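Local coordinates for protein quinone oxidoreductase (Thermus thermophilus, PDB 1IZ0) that binds NADPH and probably uses it to reduce quinones, as expected of an enoyl-reductase-like member of the medium-chain dehydrogenase/reductase family, at residues M1-L6 against G80-V85; P101-A106 against E268-V273; V109-A114 against A142-R147. All coordinates share one frame; numbering follows the deposited sequence.

Interaction 1 of 3, residues M1-L6 against G80-V85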
# COMPACT_ATOMS: atom_id res chain seq x y z
N MSE A 1 -24.74 14.38 -6.65
CA MSE A 1 -24.09 13.69 -5.50
C MSE A 1 -23.04 14.58 -4.86
O MSE A 1 -22.53 15.51 -5.49
CB MSE A 1 -23.42 12.40 -5.95
CG MSE A 1 -22.30 12.64 -6.95
SE MSE A 1 -21.24 11.05 -7.28
CE MSE A 1 -19.76 11.88 -8.20
N LYS A 2 -22.70 14.28 -3.61
CA LYS A 2 -21.68 15.03 -2.91
C LYS A 2 -20.33 14.43 -3.27
O LYS A 2 -20.22 13.24 -3.54
CB LYS A 2 -21.93 14.95 -1.39
CG LYS A 2 -21.95 13.54 -0.83
CD LYS A 2 -22.25 13.50 0.69
CE LYS A 2 -22.17 12.07 1.24
NZ LYS A 2 -22.49 11.96 2.69
N ALA A 3 -19.30 15.26 -3.30
CA ALA A 3 -17.97 14.77 -3.64
C ALA A 3 -16.91 15.80 -3.31
O ALA A 3 -17.20 17.00 -3.27
CB ALA A 3 -17.90 14.43 -5.13
N TRP A 4 -15.69 15.33 -3.08
CA TRP A 4 -14.58 16.22 -2.79
C TRP A 4 -13.81 16.45 -4.07
O TRP A 4 -13.45 15.49 -4.78
CB TRP A 4 -13.67 15.64 -1.71
CG TRP A 4 -14.26 15.68 -0.34
CD1 TRP A 4 -14.87 14.65 0.33
CD2 TRP A 4 -14.31 16.81 0.54
NE1 TRP A 4 -15.29 15.08 1.58
CE2 TRP A 4 -14.96 16.40 1.73
CE3 TRP A 4 -13.87 18.14 0.43
CZ2 TRP A 4 -15.17 17.26 2.81
CZ3 TRP A 4 -14.09 19.01 1.51
CH2 TRP A 4 -14.73 18.56 2.68
N VAL A 5 -13.56 17.71 -4.39
CA VAL A 5 -12.83 18.05 -5.59
C VAL A 5 -11.64 18.94 -5.28
O VAL A 5 -11.73 19.84 -4.45
CB VAL A 5 -13.74 18.77 -6.60
CG1 VAL A 5 -12.98 19.07 -7.89
CG2 VAL A 5 -14.96 17.91 -6.90
N LEU A 6 -10.53 18.66 -5.95
CA LEU A 6 -9.31 19.43 -5.78
C LEU A 6 -9.20 20.27 -7.06
O LEU A 6 -8.96 19.73 -8.14
CB LEU A 6 -8.12 18.47 -5.63
CG LEU A 6 -6.71 18.93 -5.21
CD1 LEU A 6 -5.91 19.32 -6.41
CD2 LEU A 6 -6.79 20.06 -4.20
N GLY A 80 -12.63 8.59 -6.07
CA GLY A 80 -12.92 7.87 -4.83
C GLY A 80 -13.78 8.60 -3.82
O GLY A 80 -14.82 8.08 -3.39
N LEU A 81 -13.35 9.79 -3.42
CA LEU A 81 -14.06 10.58 -2.43
C LEU A 81 -15.37 11.17 -2.95
O LEU A 81 -15.54 12.40 -3.01
CB LEU A 81 -13.16 11.70 -1.90
CG LEU A 81 -12.02 11.22 -1.01
CD1 LEU A 81 -11.16 12.41 -0.61
CD2 LEU A 81 -12.59 10.53 0.23
N ALA A 82 -16.29 10.29 -3.30
CA ALA A 82 -17.59 10.71 -3.80
C ALA A 82 -18.60 9.63 -3.43
O ALA A 82 -18.22 8.52 -3.04
CB ALA A 82 -17.54 10.88 -5.32
N GLU A 83 -19.89 9.95 -3.55
CA GLU A 83 -20.94 9.00 -3.22
C GLU A 83 -21.04 7.84 -4.19
O GLU A 83 -21.40 6.73 -3.79
CB GLU A 83 -22.30 9.71 -3.15
CG GLU A 83 -22.51 10.48 -1.87
CD GLU A 83 -23.88 11.10 -1.79
OE1 GLU A 83 -24.14 12.06 -2.55
OE2 GLU A 83 -24.69 10.64 -0.97
N ARG A 84 -20.72 8.09 -5.45
CA ARG A 84 -20.78 7.05 -6.47
C ARG A 84 -19.63 7.22 -7.46
O ARG A 84 -19.21 8.34 -7.74
CB ARG A 84 -22.12 7.10 -7.21
CG ARG A 84 -23.31 6.71 -6.33
CD ARG A 84 -24.64 7.02 -7.00
NE ARG A 84 -25.77 6.72 -6.11
CZ ARG A 84 -26.15 5.49 -5.77
NH1 ARG A 84 -25.50 4.43 -6.24
NH2 ARG A 84 -27.18 5.31 -4.95
N VAL A 85 -19.14 6.09 -7.99
CA VAL A 85 -18.05 6.09 -8.95
C VAL A 85 -18.29 5.04 -10.02
O VAL A 85 -18.72 3.93 -9.70
CB VAL A 85 -16.69 5.75 -8.30
CG1 VAL A 85 -15.59 6.55 -8.96
CG2 VAL A 85 -16.75 5.99 -6.82
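The side chain of Glu-83 lies across the aliphatic stem of Lys-2, the two meeting at about a right angle. Lys-2 CG is turned into the crowded position between its own N and carbonyl carbon (chi1 58°), which sets it 3.2 Å from Glu-83 OE1; the extended chain then carries CE past Glu-83 CG. Lys-2 NZ stops 4.5 Å from Glu-83 OE2, beyond a salt bridge, where attraction would be weak at most. OE1 does the gripping: on its anti side it takes the N-H of Lys-2 at 2.9 Å from N, almost straight (171°) but tilted from the carboxylate plane. Glu-83 N returns a weak bond to Lys-2 O. Here the backbones run roughly antiparallel and form one isolated beta bridge, Ala-3 with Ala-82, which joins the N-terminal strand 2-6 to the loop leading into strand 84-88 of the GroES-like domain. At the bridge Ala-3 CB and Ala-82 CB are 3.6 Å apart. Met-1, a selenomethionine with an extended chain, reaches across with its tip: SE lies 3.4 Å from Arg-84 O and CE 3.8 Å from Ala-82 CB. Beyond the bridge, Leu-81, centre of an inverse gamma turn, offers its O to Trp-4 N at 2.9 Å. The CB atoms of Trp-4 and Leu-81 approach to 4.0 Å, while the indole NE1 is bonded to Phe-279 O.

Interaction 2 of 3, residues P101-A106 against E268-V273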
# COMPACT_ATOMS: atom_id res chain seq x y z
N PRO A 101 -16.20 -2.96 5.52
CA PRO A 101 -15.82 -2.03 4.46
C PRO A 101 -14.47 -1.39 4.73
O PRO A 101 -13.68 -1.15 3.81
CB PRO A 101 -16.96 -1.00 4.49
CG PRO A 101 -18.13 -1.81 4.93
CD PRO A 101 -17.53 -2.64 6.06
N GLU A 102 -14.19 -1.10 6.00
CA GLU A 102 -12.93 -0.47 6.37
C GLU A 102 -11.73 -1.37 6.12
O GLU A 102 -10.73 -0.93 5.55
CB GLU A 102 -12.93 -0.04 7.84
CG GLU A 102 -13.91 1.07 8.19
CD GLU A 102 -15.32 0.56 8.40
OE1 GLU A 102 -16.20 1.39 8.72
OE2 GLU A 102 -15.56 -0.65 8.24
N GLU A 103 -11.82 -2.63 6.55
CA GLU A 103 -10.72 -3.56 6.35
C GLU A 103 -10.50 -3.80 4.86
O GLU A 103 -9.36 -3.93 4.40
CB GLU A 103 -11.00 -4.89 7.07
CG GLU A 103 -9.74 -5.71 7.32
CD GLU A 103 -10.00 -6.99 8.09
OE1 GLU A 103 -10.70 -6.94 9.12
OE2 GLU A 103 -9.49 -8.05 7.67
N ALA A 104 -11.60 -3.86 4.10
CA ALA A 104 -11.51 -4.07 2.66
C ALA A 104 -10.80 -2.89 1.98
O ALA A 104 -10.03 -3.07 1.04
CB ALA A 104 -12.91 -4.25 2.05
N ALA A 105 -11.06 -1.68 2.46
CA ALA A 105 -10.45 -0.48 1.89
C ALA A 105 -8.94 -0.40 2.13
O ALA A 105 -8.23 0.31 1.42
CB ALA A 105 -11.12 0.77 2.45
N ALA A 106 -8.46 -1.13 3.12
CA ALA A 106 -7.04 -1.13 3.46
C ALA A 106 -6.29 -2.28 2.81
O ALA A 106 -5.11 -2.49 3.10
CB ALA A 106 -6.88 -1.21 4.97
N GLU A 268 -5.62 -15.52 7.15
CA GLU A 268 -4.29 -15.20 7.64
C GLU A 268 -3.90 -13.77 7.25
O GLU A 268 -2.99 -13.19 7.85
CB GLU A 268 -3.24 -16.22 7.15
CG GLU A 268 -3.45 -16.78 5.78
CD GLU A 268 -4.40 -17.96 5.77
OE1 GLU A 268 -5.51 -17.81 5.23
OE2 GLU A 268 -4.02 -19.04 6.30
N LEU A 269 -4.57 -13.19 6.27
CA LEU A 269 -4.27 -11.82 5.88
C LEU A 269 -5.37 -10.89 6.37
O LEU A 269 -6.50 -10.93 5.88
CB LEU A 269 -4.13 -11.71 4.36
CG LEU A 269 -3.00 -12.56 3.75
CD1 LEU A 269 -2.89 -12.29 2.25
CD2 LEU A 269 -1.68 -12.24 4.45
N ARG A 270 -5.03 -10.07 7.36
CA ARG A 270 -6.00 -9.14 7.92
C ARG A 270 -5.48 -7.71 7.85
O ARG A 270 -4.67 -7.28 8.69
CB ARG A 270 -6.30 -9.50 9.39
CG ARG A 270 -6.83 -10.93 9.63
CD ARG A 270 -8.16 -11.15 8.91
NE ARG A 270 -9.20 -10.22 9.34
CZ ARG A 270 -9.93 -10.35 10.45
NH1 ARG A 270 -9.75 -11.39 11.26
NH2 ARG A 270 -10.85 -9.44 10.75
N PRO A 271 -5.93 -6.94 6.85
CA PRO A 271 -5.51 -5.55 6.67
C PRO A 271 -5.70 -4.77 7.97
O PRO A 271 -6.74 -4.90 8.63
CB PRO A 271 -6.44 -5.04 5.57
CG PRO A 271 -6.73 -6.29 4.78
CD PRO A 271 -6.94 -7.32 5.85
N VAL A 272 -4.71 -3.97 8.35
CA VAL A 272 -4.79 -3.18 9.57
C VAL A 272 -5.40 -1.81 9.32
O VAL A 272 -4.80 -0.96 8.66
CB VAL A 272 -3.39 -2.98 10.20
CG1 VAL A 272 -3.52 -2.26 11.54
CG2 VAL A 272 -2.71 -4.32 10.39
N VAL A 273 -6.60 -1.59 9.86
CA VAL A 273 -7.27 -0.31 9.70
C VAL A 273 -6.75 0.65 10.78
O VAL A 273 -6.65 0.28 11.95
CB VAL A 273 -8.80 -0.43 9.88
CG1 VAL A 273 -9.46 0.92 9.67
CG2 VAL A 273 -9.37 -1.48 8.92
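Arg-270 grips the carboxylate of Glu-103 side-on, one nitrogen to each oxygen. Arg-270 NE gives a nearly straight bond (173°) to Glu-103 OE2 at 2.8 Å, and Arg-270 NH2 reaches Glu-103 OE1 at 3.0 Å on its syn lone pair. Both oxygens lie close to the guanidinium plane, and the two flat groups are only 22° apart, so the pair is held almost coplanar. Glu-103 gets there with an extended chain, CG anti to its backbone N (chi1 -160°), whereas Arg-270, exposed and touching a crystal neighbour, folds back at chi2 and chi3. Other polar atoms have partners too: Glu-103 N bonds to Ser-100 OG, and Glu-102 OE1 forms a salt bridge with Arg-301 NE. The rest of the contact is carbon packing, partly against carbonyl and carboxylate oxygens. Pro-271 crosses the Glu-103 side chain at about a right angle, its CB 3.3 Å from Glu-103 O and 3.9 Å from Ala-106 CB. Val-273 CG2 rests 3.6 Å from Glu-103 CA. The side chain of Ala-106 lies about 6 Å from that of Ala-137, a residue that contacts NADPH in the complex of this enzyme. The contact lies where the chain returns from the Rossmann domain to the catalytic domain, as in medium-chain dehydrogenases/reductases, through residues 268-273 into strand 273-278.

Interaction 3 of 3, residues V109-A114 against A142-R147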
# COMPACT_ATOMS: atom_id res chain seq x y z
N VAL A 109 -4.18 -1.70 -2.48
CA VAL A 109 -2.85 -1.15 -2.68
C VAL A 109 -1.74 -1.80 -1.85
O VAL A 109 -0.73 -2.24 -2.41
CB VAL A 109 -2.83 0.36 -2.42
CG1 VAL A 109 -1.41 0.91 -2.56
CG2 VAL A 109 -3.78 1.05 -3.39
N SER A 110 -1.91 -1.86 -0.54
CA SER A 110 -0.89 -2.42 0.35
C SER A 110 -0.50 -3.86 0.05
O SER A 110 0.67 -4.18 -0.14
CB SER A 110 -1.34 -2.31 1.81
OG SER A 110 -1.70 -0.98 2.14
N PHE A 111 -1.49 -4.75 0.01
CA PHE A 111 -1.22 -6.15 -0.23
C PHE A 111 -0.74 -6.48 -1.63
O PHE A 111 0.12 -7.35 -1.80
CB PHE A 111 -2.45 -6.98 0.15
CG PHE A 111 -2.67 -7.02 1.63
CD1 PHE A 111 -2.31 -8.14 2.38
CD2 PHE A 111 -3.16 -5.90 2.30
CE1 PHE A 111 -2.42 -8.13 3.77
CE2 PHE A 111 -3.27 -5.88 3.69
CZ PHE A 111 -2.89 -7.00 4.42
N LEU A 112 -1.27 -5.80 -2.63
CA LEU A 112 -0.83 -6.03 -3.99
C LEU A 112 0.61 -5.55 -4.13
O LEU A 112 1.44 -6.20 -4.78
CB LEU A 112 -1.74 -5.30 -4.99
CG LEU A 112 -3.03 -6.07 -5.29
CD1 LEU A 112 -3.95 -5.25 -6.19
CD2 LEU A 112 -2.65 -7.39 -5.97
N THR A 113 0.91 -4.42 -3.50
CA THR A 113 2.26 -3.86 -3.53
C THR A 113 3.26 -4.79 -2.85
O THR A 113 4.35 -5.04 -3.39
CB THR A 113 2.31 -2.50 -2.81
OG1 THR A 113 1.58 -1.53 -3.57
CG2 THR A 113 3.76 -2.04 -2.66
N ALA A 114 2.91 -5.29 -1.68
CA ALA A 114 3.80 -6.17 -0.94
C ALA A 114 4.06 -7.48 -1.68
O ALA A 114 5.20 -7.90 -1.83
CB ALA A 114 3.23 -6.47 0.45
N ALA A 142 2.99 -5.92 4.44
CA ALA A 142 4.22 -6.60 4.03
C ALA A 142 4.60 -7.74 4.96
O ALA A 142 4.97 -8.82 4.51
CB ALA A 142 5.36 -5.60 3.92
N VAL A 143 4.51 -7.48 6.26
CA VAL A 143 4.86 -8.50 7.24
C VAL A 143 3.97 -9.73 7.09
O VAL A 143 4.46 -10.86 7.07
CB VAL A 143 4.74 -7.97 8.69
CG1 VAL A 143 5.01 -9.09 9.69
CG2 VAL A 143 5.73 -6.83 8.91
N GLN A 144 2.67 -9.50 6.96
CA GLN A 144 1.72 -10.60 6.81
C GLN A 144 1.94 -11.38 5.52
O GLN A 144 1.91 -12.61 5.52
CB GLN A 144 0.29 -10.08 6.84
CG GLN A 144 -0.14 -9.48 8.18
CD GLN A 144 -1.59 -9.06 8.19
OE1 GLN A 144 -2.49 -9.89 8.10
NE2 GLN A 144 -1.83 -7.75 8.27
N VAL A 145 2.16 -10.66 4.42
CA VAL A 145 2.36 -11.32 3.14
C VAL A 145 3.67 -12.11 3.13
O VAL A 145 3.71 -13.26 2.68
CB VAL A 145 2.36 -10.30 1.99
CG1 VAL A 145 2.66 -11.00 0.67
CG2 VAL A 145 1.01 -9.61 1.93
N ALA A 146 4.74 -11.50 3.64
CA ALA A 146 6.03 -12.17 3.70
C ALA A 146 5.90 -13.44 4.52
O ALA A 146 6.45 -14.48 4.17
CB ALA A 146 7.07 -11.25 4.31
N ARG A 147 5.16 -13.36 5.63
CA ARG A 147 4.96 -14.53 6.49
C ARG A 147 4.26 -15.65 5.73
O ARG A 147 4.67 -16.81 5.80
CB ARG A 147 4.13 -14.16 7.72
CG ARG A 147 4.89 -13.42 8.80
CD ARG A 147 5.52 -14.40 9.77
NE ARG A 147 6.52 -15.25 9.13
CZ ARG A 147 6.94 -16.41 9.63
NH1 ARG A 147 6.44 -16.85 10.78
NH2 ARG A 147 7.86 -17.12 8.99
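Phe-111 and Ala-114, one turn apart on helix 108-120, receive Val-145 of helix 137-148 between them. Val-145 CG2, anti to its carbonyl carbon, is the methyl that does the work: it comes obliquely to the Phe-111 ring, 3.7 Å from CD1, and lies 4.1 Å from Ala-114 CB. The closest backbone approach is at the two alanines, where Ala-114 CB sits 3.7 Å from Ala-142 CA and the CA atoms of Ala-114 and Ala-142 are 5.0 Å apart. The axes of the two short segments approach to 9.2 Å and cross at -45°. Helix 137-148 follows strand 128-131 of the six-stranded parallel sheet, as in the first beta-alpha-beta unit of a Rossmann domain, and helix 108-120 packs against it. Toward Gln-144 the fit is looser. Its NE2 stands at the edge of the Phe-111 ring, near the ring plane and 4.1 Å from CZ; the amide plane is turned almost perpendicular to the ring (89°), and no hydrogen bond joins them. The polar end of Gln-144 is engaged on its own account: OE1 accepts from Arg-270 N, and NE2 makes a weak bond to Thr-140 O. Further residues close in on Phe-111, among them Phe-107, whose ring it meets, Ala-141 and Pro-271. All five touching residues are buried; Arg-147, on helix 137-148 but not in the contact, is exposed. The side chain of Ala-114 is about 7 Å from that of Ile-217, which contacts NADPH in the complex. With no hydrogen bond or charge pair across it, the interface depends on shape and van der Waals contact, while the one polar side chain in it, Gln-144, turns its OE1 to the backbone of loop 268-273.

Overall arrangement
Interaction 3 is the buried core contact, largely apolar, with no hydrogen bond across it; interactions 1 and 2 are partly buried and mix hydrophobic packing with polar bonds. Interaction 1 stands apart, its centre 22 Å from that of interaction 2 and 28 Å from that of interaction 3, at the edge of the GroES-like domain, where a single beta bridge is joined by a carboxylate-to-backbone bond. Interactions 2 and 3 are neighbours, about 12 Å between centres, and use consecutive helices, 101-105 and 108-120. They touch directly, since Pro-271 CG packs on Phe-111 CE2, and interaction 3 is nested within the chain loop that interaction 2 closes with its salt bridge.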